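Local structure of terminal uridylyltransferase 1 (Trypanosoma brucei, 5I49) at residues Ala127-Asp132 against Phe289-Ile294; Arg105-Gly110 against Val366-Phe371. The protein catalyses the addition of uridines from UTP to the 3' ends of guide, ribosomal and some messenger RNAs during mitochondrial RNA editing in trypanosomes. All coordinates share one frame; numbering follows the deposited sequence.

Both contacts are built on the sheet of the palm, the catalytic part of this nucleotidyltransferase fragment, with centres about 8 Å apart and on the same side of the chain's centre. In that mixed sheet, edge strand 105-109 pairs antiparallel with strand 124-129. Ala127 N and Arg105 N each lie 2.8 Å from a carbonyl of the other strand, Phe107 O and Val129 O respectively, as probable hydrogen bonds. Along the chain, contact 1 is nested inside the much longer excursion closed by contact 2. Strand 105-109 and helix 292-304 both reach the bound UTP analogue, while the loop at 366-371 packs behind them, Tyr368 touching Ile294.

Contact 1 of 2, residues Ala127-Asp132 against Phe289-Ile294; sequences AVVDVD and FRAFGI. With 2KH (5'-O-[(S)-hydroxy{[(S)-hydroxy(phosphonooxy)phosphoryl]amino}phosphoryl]uridine), chain C.
Val128 and Phe289 meet in the palm of the nucleotidyltransferase fold, where strand 124-129 runs parallel to strand 285-288 and the chain leaves the latter for helix 292-304. Phe289 CB sits 4.0 Å from Val128 O. CG is anti to the carbonyl carbon (chi1 -62°), which helps swing the ring beside the valine: CD1 approaches Val128 CB at 3.9 Å, with CE1 slightly farther from the same carbon. The ring meets CB obliquely. Past the strand, Phe289 packs on Ala146, Val147 and Ile150 of helix 143-157, so it joins that helix to the sheet.

The backbones are close here too. Phe289 CA makes a CA-H...O contact with Val128 O at 3.5 Å. The two carbonyl oxygens, Val128 O and Phe289 O, are both acceptors, only 3.4 Å apart, and the indole NE1 of Trp139 serves both, with the bond to Phe289 O being weak.

Either side of Val128 in sequence, smaller contacts continue the seam. Ala127 CB presses against Arg290 O at 3.4 Å and also reaches Ile294 CD1 at 4.2 Å. Val129 meets Ala291 through one branch, CG2 to Ala291 CB at 4.3 Å. Arg290 starts away from the strand at CB, and its NE forms a salt bridge with Glu143.

Helix 292-304 then carries the chain to the nucleotide. Gly293 and Ile294 belong to the UTP site, and Ile294 N bonds back to Ala291 O in the helix's opening turn. Ser297, another residue of the site, hydrogen-bonds to Gly293 O through its hydroxyl. Next to that glycine, O2 of the UTP analogue lies obliquely off the Phe292 ring, 3.2 Å from Phe292 CE1.

Contact 2 of 2, residues Arg105-Gly110 against Val366-Phe371; sequences RVFIFG and VNYTDF. With 2KH (5'-O-[(S)-hydroxy{[(S)-hydroxy(phosphonooxy)phosphoryl]amino}phosphoryl]uridine), chain C.
Phe107, Tyr368 and Phe371 form an aromatic cluster on edge strand 105-109. Phe371 CE1 lies over one face of the Phe107 ring, displaced toward its rim and 3.4 Å from Phe107 CE2, with the planes at 44°. Tyr368, its CG anti to the backbone nitrogen (chi1 -159°), carries its ring instead to the edge of Phe107, its CD2 3.4 Å from Phe107 CE2. The Phe371 ring also brings CD1 to 3.5 Å from Val106 O, near its own plane.

Beyond the rings, the backbones add a weak but nearly straight hydrogen bond, Ile108 N to Phe371 O (3.4 Å, 167°). A water lies within hydrogen-bonding reach of Ile108 O, Tyr368 OH and Asp370 O and can bridge the tyrosine hydroxyl to both backbones. Asp370 centres an inverse gamma turn in the loop.

Farther out, Ile294 of helix 292-304 touches both Phe107 and Tyr368, while Arg90 of helix 80-100 packs on Phe371. Gly110 follows as the N-cap of helix 111-114 and leads into Ser111, a probable UTP ligand: the strand, Gly-Ser motif and short helix of the nucleotidyltransferase palm.

Contact 1 of 2, residues Ala127-Asp132 against Phe289-Ile294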
# COMPACT_ATOMS: atom_id res chain seq x y z
N ALA A 127 -0.54 7.89 -7.56
CA ALA A 127 -0.22 9.30 -7.28
C ALA A 127 -0.17 10.04 -8.60
O ALA A 127 0.41 9.55 -9.57
CB ALA A 127 1.10 9.42 -6.58
N VAL A 128 -0.77 11.23 -8.65
CA VAL A 128 -0.79 12.03 -9.88
C VAL A 128 0.07 13.26 -9.63
O VAL A 128 -0.27 14.08 -8.77
CB VAL A 128 -2.22 12.47 -10.22
CG1 VAL A 128 -2.24 13.38 -11.44
CG2 VAL A 128 -3.10 11.24 -10.46
N VAL A 129 1.17 13.37 -10.36
CA VAL A 129 2.18 14.38 -10.07
C VAL A 129 2.74 14.97 -11.36
O VAL A 129 3.01 14.24 -12.32
CB VAL A 129 3.36 13.80 -9.23
CG1 VAL A 129 4.41 14.88 -8.96
CG2 VAL A 129 2.86 13.21 -7.90
N ASP A 130 2.87 16.30 -11.38
CA ASP A 130 3.57 17.05 -12.42
C ASP A 130 4.94 17.30 -11.82
O ASP A 130 5.08 18.10 -10.88
CB ASP A 130 2.82 18.37 -12.69
CG ASP A 130 3.59 19.36 -13.57
OD1 ASP A 130 4.79 19.17 -13.85
OD2 ASP A 130 2.97 20.38 -13.96
N VAL A 131 5.94 16.58 -12.33
CA VAL A 131 7.27 16.57 -11.74
C VAL A 131 7.94 17.95 -11.85
O VAL A 131 8.54 18.43 -10.89
CB VAL A 131 8.14 15.47 -12.36
CG1 VAL A 131 9.56 15.53 -11.82
CG2 VAL A 131 7.52 14.11 -12.05
N ASP A 132 7.82 18.58 -13.02
CA ASP A 132 8.32 19.95 -13.20
C ASP A 132 7.76 20.87 -12.12
O ASP A 132 8.49 21.64 -11.50
CB ASP A 132 7.92 20.50 -14.56
CG ASP A 132 8.78 19.98 -15.70
OD1 ASP A 132 9.76 19.25 -15.44
OD2 ASP A 132 8.46 20.33 -16.86
N PHE A 289 -2.75 13.12 -5.00
CA PHE A 289 -2.00 14.10 -5.78
C PHE A 289 -0.63 14.41 -5.18
O PHE A 289 0.08 15.31 -5.65
CB PHE A 289 -2.85 15.37 -5.94
CG PHE A 289 -4.13 15.13 -6.70
CD1 PHE A 289 -4.14 15.14 -8.09
CD2 PHE A 289 -5.31 14.84 -6.02
CE1 PHE A 289 -5.31 14.89 -8.80
CE2 PHE A 289 -6.48 14.59 -6.72
CZ PHE A 289 -6.48 14.62 -8.11
N ARG A 290 -0.25 13.63 -4.17
CA ARG A 290 1.00 13.87 -3.46
C ARG A 290 2.03 12.79 -3.74
O ARG A 290 1.68 11.66 -4.09
CB ARG A 290 0.73 13.97 -1.96
CG ARG A 290 -0.28 15.06 -1.63
CD ARG A 290 -0.49 15.21 -0.14
NE ARG A 290 -1.55 16.18 0.14
CZ ARG A 290 -1.81 16.65 1.35
NH1 ARG A 290 -1.10 16.24 2.39
NH2 ARG A 290 -2.79 17.52 1.53
N ALA A 291 3.30 13.13 -3.58
CA ALA A 291 4.39 12.23 -3.94
C ALA A 291 4.90 11.41 -2.76
O ALA A 291 5.79 10.58 -2.93
CB ALA A 291 5.53 13.01 -4.55
N PHE A 292 4.37 11.67 -1.56
CA PHE A 292 4.98 11.15 -0.33
C PHE A 292 5.19 9.62 -0.36
O PHE A 292 6.26 9.12 0.02
CB PHE A 292 4.16 11.58 0.90
CG PHE A 292 2.91 10.77 1.11
CD1 PHE A 292 2.83 9.86 2.17
CD2 PHE A 292 1.83 10.89 0.25
CE1 PHE A 292 1.68 9.10 2.36
CE2 PHE A 292 0.68 10.13 0.44
CZ PHE A 292 0.61 9.23 1.49
N GLY A 293 4.19 8.89 -0.83
CA GLY A 293 4.22 7.43 -0.76
C GLY A 293 5.19 6.80 -1.74
O GLY A 293 5.53 5.62 -1.61
N ILE A 294 5.63 7.56 -2.72
CA ILE A 294 6.52 7.01 -3.75
C ILE A 294 7.89 6.69 -3.17
O ILE A 294 8.40 5.56 -3.33
CB ILE A 294 6.65 7.96 -4.95
CG1 ILE A 294 5.30 8.13 -5.65
CG2 ILE A 294 7.69 7.43 -5.95
CD1 ILE A 294 5.26 9.33 -6.62
PA 2KH C . -0.49 0.87 3.77
O1A 2KH C . -1.88 1.26 3.35
O2A 2KH C . -0.33 0.98 5.37
N3A 2KH C . -0.04 -0.64 3.20
O5' 2KH C . 0.54 1.89 3.18
PB 2KH C . -1.14 -1.55 2.35
O1B 2KH C . -0.33 -2.60 1.59
O2B 2KH C . -1.95 -0.74 1.29
O3B 2KH C . -2.06 -2.41 3.33
PG 2KH C . -3.51 -2.08 3.89
O1G 2KH C . -4.44 -3.20 3.51
O2G 2KH C . -4.02 -0.77 3.36
O3G 2KH C . -3.40 -1.99 5.37
C5' 2KH C . 0.68 2.03 1.75
C4' 2KH C . 1.64 3.05 1.34
O4' 2KH C . 1.20 4.31 1.84
C1' 2KH C . 2.33 5.03 2.30
C2' 2KH C . 3.49 4.18 1.97
O2' 2KH C . 3.97 4.47 0.68
C3' 2KH C . 2.98 2.85 1.97
O3' 2KH C . 3.79 1.99 1.23
N1 2KH C . 2.21 5.32 3.69
C6 2KH C . 1.36 4.61 4.48
C2 2KH C . 2.95 6.32 4.22
O2 2KH C . 3.72 6.97 3.51
N3 2KH C . 2.87 6.62 5.53
C4 2KH C . 2.05 5.95 6.36
O4 2KH C . 1.98 6.29 7.74
C5 2KH C . 1.26 4.91 5.85

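Contact 2 of 2, residues Arg105-Gly110 against Val366-Phe371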
# COMPACT_ATOMS: atom_id res chain seq x y z
N ARG A 105 1.66 13.08 -14.51
CA ARG A 105 1.91 11.69 -14.84
C ARG A 105 1.43 10.85 -13.66
O ARG A 105 1.29 11.38 -12.54
CB ARG A 105 3.40 11.45 -15.08
CG ARG A 105 3.93 12.12 -16.35
CD ARG A 105 3.18 11.60 -17.57
NE ARG A 105 3.67 12.19 -18.82
CZ ARG A 105 3.26 13.36 -19.31
NH1 ARG A 105 2.34 14.07 -18.66
NH2 ARG A 105 3.76 13.82 -20.44
N VAL A 106 1.17 9.57 -13.90
CA VAL A 106 0.62 8.70 -12.86
C VAL A 106 1.68 7.71 -12.36
O VAL A 106 2.32 7.03 -13.17
CB VAL A 106 -0.59 7.90 -13.37
CG1 VAL A 106 -1.14 6.99 -12.26
CG2 VAL A 106 -1.68 8.85 -13.85
N PHE A 107 1.85 7.63 -11.05
CA PHE A 107 2.84 6.74 -10.45
C PHE A 107 2.05 5.74 -9.62
O PHE A 107 1.15 6.14 -8.89
CB PHE A 107 3.75 7.53 -9.49
CG PHE A 107 4.56 8.64 -10.15
CD1 PHE A 107 3.94 9.80 -10.61
CD2 PHE A 107 5.94 8.53 -10.25
CE1 PHE A 107 4.70 10.82 -11.21
CE2 PHE A 107 6.71 9.55 -10.84
CZ PHE A 107 6.08 10.69 -11.31
N ILE A 108 2.38 4.45 -9.71
CA ILE A 108 1.81 3.51 -8.73
C ILE A 108 2.72 3.51 -7.49
O ILE A 108 3.94 3.56 -7.63
CB ILE A 108 1.69 2.09 -9.31
CG1 ILE A 108 0.61 2.06 -10.39
CG2 ILE A 108 1.33 1.08 -8.20
CD1 ILE A 108 0.55 0.77 -11.15
N PHE A 109 2.14 3.50 -6.29
CA PHE A 109 2.95 3.25 -5.09
C PHE A 109 2.26 2.23 -4.19
O PHE A 109 1.24 1.66 -4.58
CB PHE A 109 3.33 4.55 -4.33
CG PHE A 109 2.16 5.29 -3.71
CD1 PHE A 109 1.36 6.13 -4.49
CD2 PHE A 109 1.88 5.17 -2.35
CE1 PHE A 109 0.29 6.83 -3.93
CE2 PHE A 109 0.81 5.86 -1.77
CZ PHE A 109 0.01 6.69 -2.57
N GLY A 110 2.82 1.98 -3.01
CA GLY A 110 2.19 1.06 -2.10
C GLY A 110 2.68 -0.37 -2.30
O GLY A 110 3.83 -0.57 -2.71
N VAL A 366 12.72 13.45 -10.89
CA VAL A 366 13.19 13.81 -12.23
C VAL A 366 13.72 12.61 -13.02
O VAL A 366 13.45 12.46 -14.22
CB VAL A 366 14.24 14.95 -12.17
CG1 VAL A 366 15.05 15.02 -13.44
CG2 VAL A 366 13.53 16.26 -11.94
N ASN A 367 14.44 11.72 -12.33
CA ASN A 367 15.02 10.57 -13.03
C ASN A 367 14.19 9.29 -12.91
O ASN A 367 14.70 8.19 -13.17
CB ASN A 367 16.44 10.31 -12.52
CG ASN A 367 17.37 11.48 -12.80
OD1 ASN A 367 17.26 12.13 -13.83
ND2 ASN A 367 18.28 11.75 -11.87
N TYR A 368 12.93 9.44 -12.52
CA TYR A 368 12.09 8.28 -12.22
C TYR A 368 11.77 7.49 -13.48
O TYR A 368 11.45 8.08 -14.52
CB TYR A 368 10.79 8.76 -11.57
CG TYR A 368 10.07 7.69 -10.78
CD1 TYR A 368 10.47 7.37 -9.49
CD2 TYR A 368 8.98 7.01 -11.32
CE1 TYR A 368 9.81 6.40 -8.74
CE2 TYR A 368 8.31 6.03 -10.59
CZ TYR A 368 8.73 5.74 -9.30
OH TYR A 368 8.07 4.77 -8.57
N THR A 369 11.85 6.17 -13.39
CA THR A 369 11.53 5.32 -14.52
C THR A 369 10.43 4.31 -14.20
O THR A 369 9.77 3.80 -15.11
CB THR A 369 12.78 4.55 -15.03
OG1 THR A 369 13.37 3.81 -13.95
CG2 THR A 369 13.80 5.52 -15.58
N ASP A 370 10.24 4.01 -12.92
CA ASP A 370 9.42 2.85 -12.57
C ASP A 370 7.95 3.18 -12.31
O ASP A 370 7.38 2.74 -11.31
CB ASP A 370 10.03 2.11 -11.38
CG ASP A 370 11.42 1.55 -11.69
OD1 ASP A 370 11.82 1.52 -12.88
OD2 ASP A 370 12.10 1.14 -10.73
N PHE A 371 7.34 3.93 -13.22
CA PHE A 371 5.91 4.25 -13.11
C PHE A 371 5.10 2.97 -12.98
O PHE A 371 4.16 2.90 -12.18
CB PHE A 371 5.44 5.01 -14.34
CG PHE A 371 6.15 6.32 -14.52
CD1 PHE A 371 5.66 7.48 -13.94
CD2 PHE A 371 7.32 6.39 -15.27
CE1 PHE A 371 6.31 8.69 -14.10
CE2 PHE A 371 7.98 7.60 -15.44
CZ PHE A 371 7.48 8.75 -14.85
PA 2KH C . -0.49 0.87 3.77
O1A 2KH C . -1.88 1.26 3.35
O2A 2KH C . -0.33 0.98 5.37
N3A 2KH C . -0.04 -0.64 3.20
O5' 2KH C . 0.54 1.89 3.18
PB 2KH C . -1.14 -1.55 2.35
O1B 2KH C . -0.33 -2.60 1.59
O2B 2KH C . -1.95 -0.74 1.29
O3B 2KH C . -2.06 -2.41 3.33
PG 2KH C . -3.51 -2.08 3.89
O1G 2KH C . -4.44 -3.20 3.51
O2G 2KH C . -4.02 -0.77 3.36
O3G 2KH C . -3.40 -1.99 5.37
C5' 2KH C . 0.68 2.03 1.75
C4' 2KH C . 1.64 3.05 1.34
O4' 2KH C . 1.20 4.31 1.84
C1' 2KH C . 2.33 5.03 2.30
C2' 2KH C . 3.49 4.18 1.97
O2' 2KH C . 3.97 4.47 0.68
C3' 2KH C . 2.98 2.85 1.97
O3' 2KH C . 3.79 1.99 1.23
N1 2KH C . 2.21 5.32 3.69
C6 2KH C . 1.36 4.61 4.48
C2 2KH C . 2.95 6.32 4.22
O2 2KH C . 3.72 6.97 3.51
N3 2KH C . 2.87 6.62 5.53
C4 2KH C . 2.05 5.95 6.36
O4 2KH C . 1.98 6.29 7.74
C5 2KH C . 1.26 4.91 5.85
O HOH W 1 5.67 4.22 -9.55